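Local coordinates for protein hydroxyindole o-methyltransferase (Homo sapiens, PDB 4A6D) that methylates N-acetylserotonin with S-adenosylmethionine to give melatonin, the last step of melatonin synthesis, and works as a homodimer, at residues Y147-Q158 against I211-F222. Numbering follows the deposited sequence.
Sequences YRSEGERLQFMQ and IPEVVWTAKQHF. With SAM (S-adenosylmethionine), chain D.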
# COMPACT_ATOMS: atom_id res chain seq x y z
N TYR A 147 3.64 22.90 -2.83
CA TYR A 147 4.25 23.38 -4.08
C TYR A 147 5.74 23.71 -3.85
O TYR A 147 6.19 24.84 -4.09
CB TYR A 147 3.49 24.60 -4.66
CG TYR A 147 1.98 24.51 -4.71
CD1 TYR A 147 1.34 23.38 -5.21
CD2 TYR A 147 1.19 25.60 -4.35
CE1 TYR A 147 -0.05 23.31 -5.30
CE2 TYR A 147 -0.20 25.54 -4.43
CZ TYR A 147 -0.81 24.39 -4.91
OH TYR A 147 -2.19 24.33 -5.00
N ARG A 148 6.50 22.71 -3.37
CA ARG A 148 7.93 22.83 -3.07
C ARG A 148 8.84 23.12 -4.29
O ARG A 148 10.01 23.48 -4.10
CB ARG A 148 8.43 21.67 -2.17
CG ARG A 148 7.94 20.27 -2.53
CD ARG A 148 8.45 19.23 -1.55
NE ARG A 148 8.18 17.86 -2.01
CZ ARG A 148 9.01 17.13 -2.75
NH1 ARG A 148 10.19 17.63 -3.12
NH2 ARG A 148 8.67 15.91 -3.13
N SER A 149 8.29 22.99 -5.53
CA SER A 149 8.93 23.29 -6.83
C SER A 149 7.87 23.53 -7.95
O SER A 149 6.71 23.13 -7.80
CB SER A 149 9.94 22.21 -7.22
OG SER A 149 9.44 21.26 -8.14
N GLU A 150 8.29 24.16 -9.08
CA GLU A 150 7.45 24.45 -10.25
C GLU A 150 6.84 23.18 -10.87
O GLU A 150 5.62 23.11 -11.05
CB GLU A 150 8.22 25.27 -11.29
CG GLU A 150 8.13 26.77 -11.07
CD GLU A 150 7.18 27.52 -11.99
OE1 GLU A 150 6.03 27.06 -12.19
OE2 GLU A 150 7.59 28.58 -12.52
N GLY A 151 7.69 22.18 -11.14
CA GLY A 151 7.30 20.89 -11.70
C GLY A 151 6.41 20.09 -10.77
O GLY A 151 5.58 19.29 -11.22
N GLU A 152 6.57 20.33 -9.44
CA GLU A 152 5.78 19.69 -8.39
C GLU A 152 4.41 20.39 -8.25
O GLU A 152 3.42 19.73 -7.93
CB GLU A 152 6.58 19.62 -7.07
CG GLU A 152 7.63 18.50 -7.08
CD GLU A 152 9.03 18.77 -6.53
OE1 GLU A 152 9.16 19.52 -5.54
OE2 GLU A 152 10.00 18.20 -7.09
N ARG A 153 4.34 21.69 -8.57
CA ARG A 153 3.08 22.44 -8.58
C ARG A 153 2.25 22.05 -9.82
O ARG A 153 1.04 21.83 -9.68
CB ARG A 153 3.32 23.93 -8.55
CG ARG A 153 2.05 24.76 -8.41
CD ARG A 153 2.26 26.19 -8.81
NE ARG A 153 3.32 26.82 -8.01
CZ ARG A 153 4.52 27.15 -8.48
NH1 ARG A 153 4.83 26.89 -9.75
NH2 ARG A 153 5.41 27.73 -7.70
N LEU A 154 2.90 21.90 -11.00
CA LEU A 154 2.25 21.44 -12.24
C LEU A 154 1.67 20.03 -12.01
O LEU A 154 0.50 19.81 -12.33
CB LEU A 154 3.21 21.45 -13.45
CG LEU A 154 2.65 20.94 -14.80
CD1 LEU A 154 1.38 21.70 -15.22
CD2 LEU A 154 3.68 21.02 -15.89
N GLN A 155 2.46 19.11 -11.40
CA GLN A 155 2.01 17.75 -11.10
C GLN A 155 0.80 17.74 -10.15
O GLN A 155 -0.18 17.06 -10.45
CB GLN A 155 3.18 16.84 -10.63
CG GLN A 155 2.77 15.50 -9.97
CD GLN A 155 2.40 14.37 -10.92
OE1 GLN A 155 3.11 13.35 -11.00
NE2 GLN A 155 1.25 14.46 -11.57
N PHE A 156 0.85 18.52 -9.04
CA PHE A 156 -0.27 18.62 -8.09
C PHE A 156 -1.55 19.06 -8.84
O PHE A 156 -2.60 18.43 -8.71
CB PHE A 156 0.05 19.61 -6.95
CG PHE A 156 -1.02 19.71 -5.89
CD1 PHE A 156 -1.10 18.79 -4.85
CD2 PHE A 156 -1.98 20.73 -5.94
CE1 PHE A 156 -2.11 18.87 -3.88
CE2 PHE A 156 -3.00 20.82 -4.97
CZ PHE A 156 -3.05 19.90 -3.94
N MET A 157 -1.43 20.14 -9.64
CA MET A 157 -2.50 20.74 -10.44
C MET A 157 -3.09 19.80 -11.47
O MET A 157 -4.31 19.79 -11.66
CB MET A 157 -1.99 22.01 -11.11
CG MET A 157 -1.90 23.19 -10.17
SD MET A 157 -1.21 24.64 -10.97
CE MET A 157 -2.50 24.99 -12.20
N GLN A 158 -2.21 19.00 -12.14
CA GLN A 158 -2.63 18.04 -13.15
C GLN A 158 -3.36 16.89 -12.44
O GLN A 158 -4.34 16.37 -12.98
CB GLN A 158 -1.42 17.46 -13.89
CG GLN A 158 -0.69 18.38 -14.87
CD GLN A 158 0.64 17.75 -15.29
OE1 GLN A 158 1.44 17.31 -14.45
NE2 GLN A 158 0.88 17.65 -16.59
N ILE A 211 -3.93 31.24 -5.69
CA ILE A 211 -2.68 31.93 -5.39
C ILE A 211 -1.96 32.26 -6.71
O ILE A 211 -2.05 31.44 -7.65
CB ILE A 211 -1.79 31.14 -4.37
CG1 ILE A 211 -1.26 29.82 -4.96
CG2 ILE A 211 -2.52 30.93 -3.03
CD1 ILE A 211 -0.03 29.26 -4.31
N PRO A 212 -1.26 33.44 -6.77
CA PRO A 212 -0.55 33.85 -8.00
C PRO A 212 0.22 32.81 -8.78
O PRO A 212 0.20 32.88 -10.01
CB PRO A 212 0.39 34.94 -7.50
CG PRO A 212 -0.38 35.58 -6.39
CD PRO A 212 -1.13 34.48 -5.72
N GLU A 213 0.91 31.89 -8.09
CA GLU A 213 1.72 30.82 -8.67
C GLU A 213 0.86 29.78 -9.42
O GLU A 213 1.30 29.24 -10.44
CB GLU A 213 2.55 30.13 -7.56
CG GLU A 213 3.46 31.09 -6.79
CD GLU A 213 2.93 31.68 -5.49
OE1 GLU A 213 1.82 32.28 -5.49
OE2 GLU A 213 3.65 31.57 -4.47
N VAL A 214 -0.35 29.49 -8.89
CA VAL A 214 -1.29 28.54 -9.49
C VAL A 214 -1.92 29.15 -10.74
O VAL A 214 -1.95 28.52 -11.79
CB VAL A 214 -2.32 27.98 -8.46
CG1 VAL A 214 -3.47 27.24 -9.15
CG2 VAL A 214 -1.63 27.08 -7.44
N VAL A 215 -2.38 30.40 -10.63
CA VAL A 215 -3.01 31.14 -11.74
C VAL A 215 -2.06 31.22 -12.97
O VAL A 215 -2.50 30.94 -14.09
CB VAL A 215 -3.55 32.50 -11.24
CG1 VAL A 215 -4.02 33.39 -12.40
CG2 VAL A 215 -4.68 32.30 -10.22
N TRP A 216 -0.76 31.52 -12.73
CA TRP A 216 0.27 31.65 -13.76
C TRP A 216 0.48 30.31 -14.44
O TRP A 216 0.41 30.25 -15.66
CB TRP A 216 1.57 32.23 -13.16
CG TRP A 216 2.69 32.47 -14.14
CD1 TRP A 216 3.75 31.66 -14.37
CD2 TRP A 216 2.89 33.65 -14.94
NE1 TRP A 216 4.61 32.25 -15.28
CE2 TRP A 216 4.10 33.46 -15.66
CE3 TRP A 216 2.18 34.85 -15.13
CZ2 TRP A 216 4.60 34.42 -16.55
CZ3 TRP A 216 2.69 35.81 -16.00
CH2 TRP A 216 3.87 35.59 -16.71
N THR A 217 0.64 29.23 -13.64
CA THR A 217 0.81 27.85 -14.13
C THR A 217 -0.43 27.40 -14.94
O THR A 217 -0.27 26.78 -15.99
CB THR A 217 1.11 26.90 -12.96
OG1 THR A 217 2.26 27.37 -12.25
CG2 THR A 217 1.36 25.48 -13.40
N ALA A 218 -1.65 27.72 -14.44
CA ALA A 218 -2.91 27.39 -15.10
C ALA A 218 -2.99 27.99 -16.50
O ALA A 218 -3.32 27.28 -17.45
CB ALA A 218 -4.09 27.84 -14.25
N LYS A 219 -2.62 29.27 -16.65
CA LYS A 219 -2.64 29.97 -17.94
C LYS A 219 -1.52 29.49 -18.88
O LYS A 219 -1.74 29.43 -20.09
CB LYS A 219 -2.61 31.49 -17.73
CG LYS A 219 -3.85 32.00 -17.01
CD LYS A 219 -3.80 33.48 -16.68
CE LYS A 219 -4.66 34.31 -17.61
NZ LYS A 219 -6.11 34.06 -17.41
N GLN A 220 -0.37 29.10 -18.32
CA GLN A 220 0.79 28.62 -19.08
C GLN A 220 0.68 27.18 -19.58
O GLN A 220 1.30 26.85 -20.59
CB GLN A 220 2.08 28.77 -18.26
CG GLN A 220 2.62 30.20 -18.18
CD GLN A 220 4.04 30.26 -17.65
OE1 GLN A 220 4.82 31.15 -18.01
NE2 GLN A 220 4.41 29.36 -16.74
N HIS A 221 -0.07 26.32 -18.87
CA HIS A 221 -0.18 24.90 -19.22
C HIS A 221 -1.58 24.38 -19.64
O HIS A 221 -1.68 23.23 -20.09
CB HIS A 221 0.46 24.02 -18.13
CG HIS A 221 1.94 24.23 -18.01
ND1 HIS A 221 2.47 25.32 -17.32
CD2 HIS A 221 2.96 23.50 -18.51
CE1 HIS A 221 3.78 25.20 -17.42
NE2 HIS A 221 4.13 24.13 -18.13
N PHE A 222 -2.63 25.21 -19.52
CA PHE A 222 -4.01 24.85 -19.88
C PHE A 222 -4.62 25.98 -20.73
O PHE A 222 -4.56 27.14 -20.32
CB PHE A 222 -4.85 24.57 -18.61
CG PHE A 222 -4.24 23.60 -17.62
CD1 PHE A 222 -3.37 24.05 -16.63
CD2 PHE A 222 -4.55 22.25 -17.66
CE1 PHE A 222 -2.80 23.16 -15.72
CE2 PHE A 222 -3.99 21.36 -16.74
CZ PHE A 222 -3.12 21.82 -15.77
N SAM D . -10.65 23.13 -6.03
CA SAM D . -9.63 22.28 -6.69
C SAM D . -9.98 20.80 -6.90
O SAM D . -10.76 20.28 -6.13
OXT SAM D . -9.49 20.08 -7.84
CB SAM D . -8.35 22.48 -5.92
CG SAM D . -8.36 21.87 -4.52
SD SAM D . -6.70 22.09 -3.79
CE SAM D . -6.77 20.94 -2.48
C5' SAM D . -6.89 23.57 -2.74
C4' SAM D . -6.69 24.77 -3.67
O4' SAM D . -6.73 25.90 -2.83
C3' SAM D . -5.28 24.76 -4.38
O3' SAM D . -5.41 24.97 -5.80
C2' SAM D . -4.52 25.90 -3.62
O2' SAM D . -3.51 26.61 -4.33
C1' SAM D . -5.69 26.82 -3.24
N9 SAM D . -5.36 27.73 -2.12
C8 SAM D . -4.75 27.37 -0.92
N7 SAM D . -4.63 28.42 -0.16
C5 SAM D . -5.10 29.54 -0.83
C6 SAM D . -5.21 30.91 -0.56
N6 SAM D . -4.84 31.37 0.67
N1 SAM D . -5.80 31.75 -1.49
C2 SAM D . -6.17 31.30 -2.70
N3 SAM D . -6.06 30.00 -2.99
C4 SAM D . -5.60 29.09 -2.10
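Thr217 of helix 212-221 fits as a knob into a hole formed by Glu150, Arg153, Leu154 and Met157 of the helix that starts at Glu150. The two helices cross at -74°, with their axes 10.5 Å apart. Both belong to the Rossmann-like methyltransferase domain, where helix 212-221 links the parallel strands 205-210 and 230-234. The two branches of Thr217 meet different neighbours. Its CG2 lies 3.6 Å from Met157 SD, while OG1 faces the Arg153 side chain. The Met157 chain is extended at chi2 and bends at chi3 (65°). This bend tucks CE against the helix backbone, 3.6 Å from Val214 O, and near Ala218 CB and the Phe222 ring. Leu154 reaches the last turn of helix 212-221. Its CD2 sits over one face of the His221 imidazole, 4.0 Å from the ring centroid, in a CH-pi contact.

At the other end the contact borders the cofactor. Tyr147 OH donates a hydrogen bond of 2.7 Å to O2' of S-adenosylmethionine. Ile211 CD1 touches the edge of the Tyr147 ring, and Val214 CG2 meets both this ring and O2'. Arg153 CG lies over one ring face, on the same side as Val214 CG2. Asp210, just before Ile211, also binds the cofactor.

Further out, Arg153 lays one guanidinium face on Glu213 CB. Its NE is buried here without a polar partner. NH1 forms a salt bridge with Glu150 OE1, although the hydrogen bond within it is weak. Ser149 OG, at the N-cap, accepts from Glu152 N and caps the helix that starts at Glu150. Thr217 OG1 is itself fixed by donating to Glu213 O at 2.8 Å, nearly in line with the carbonyl bond (163°).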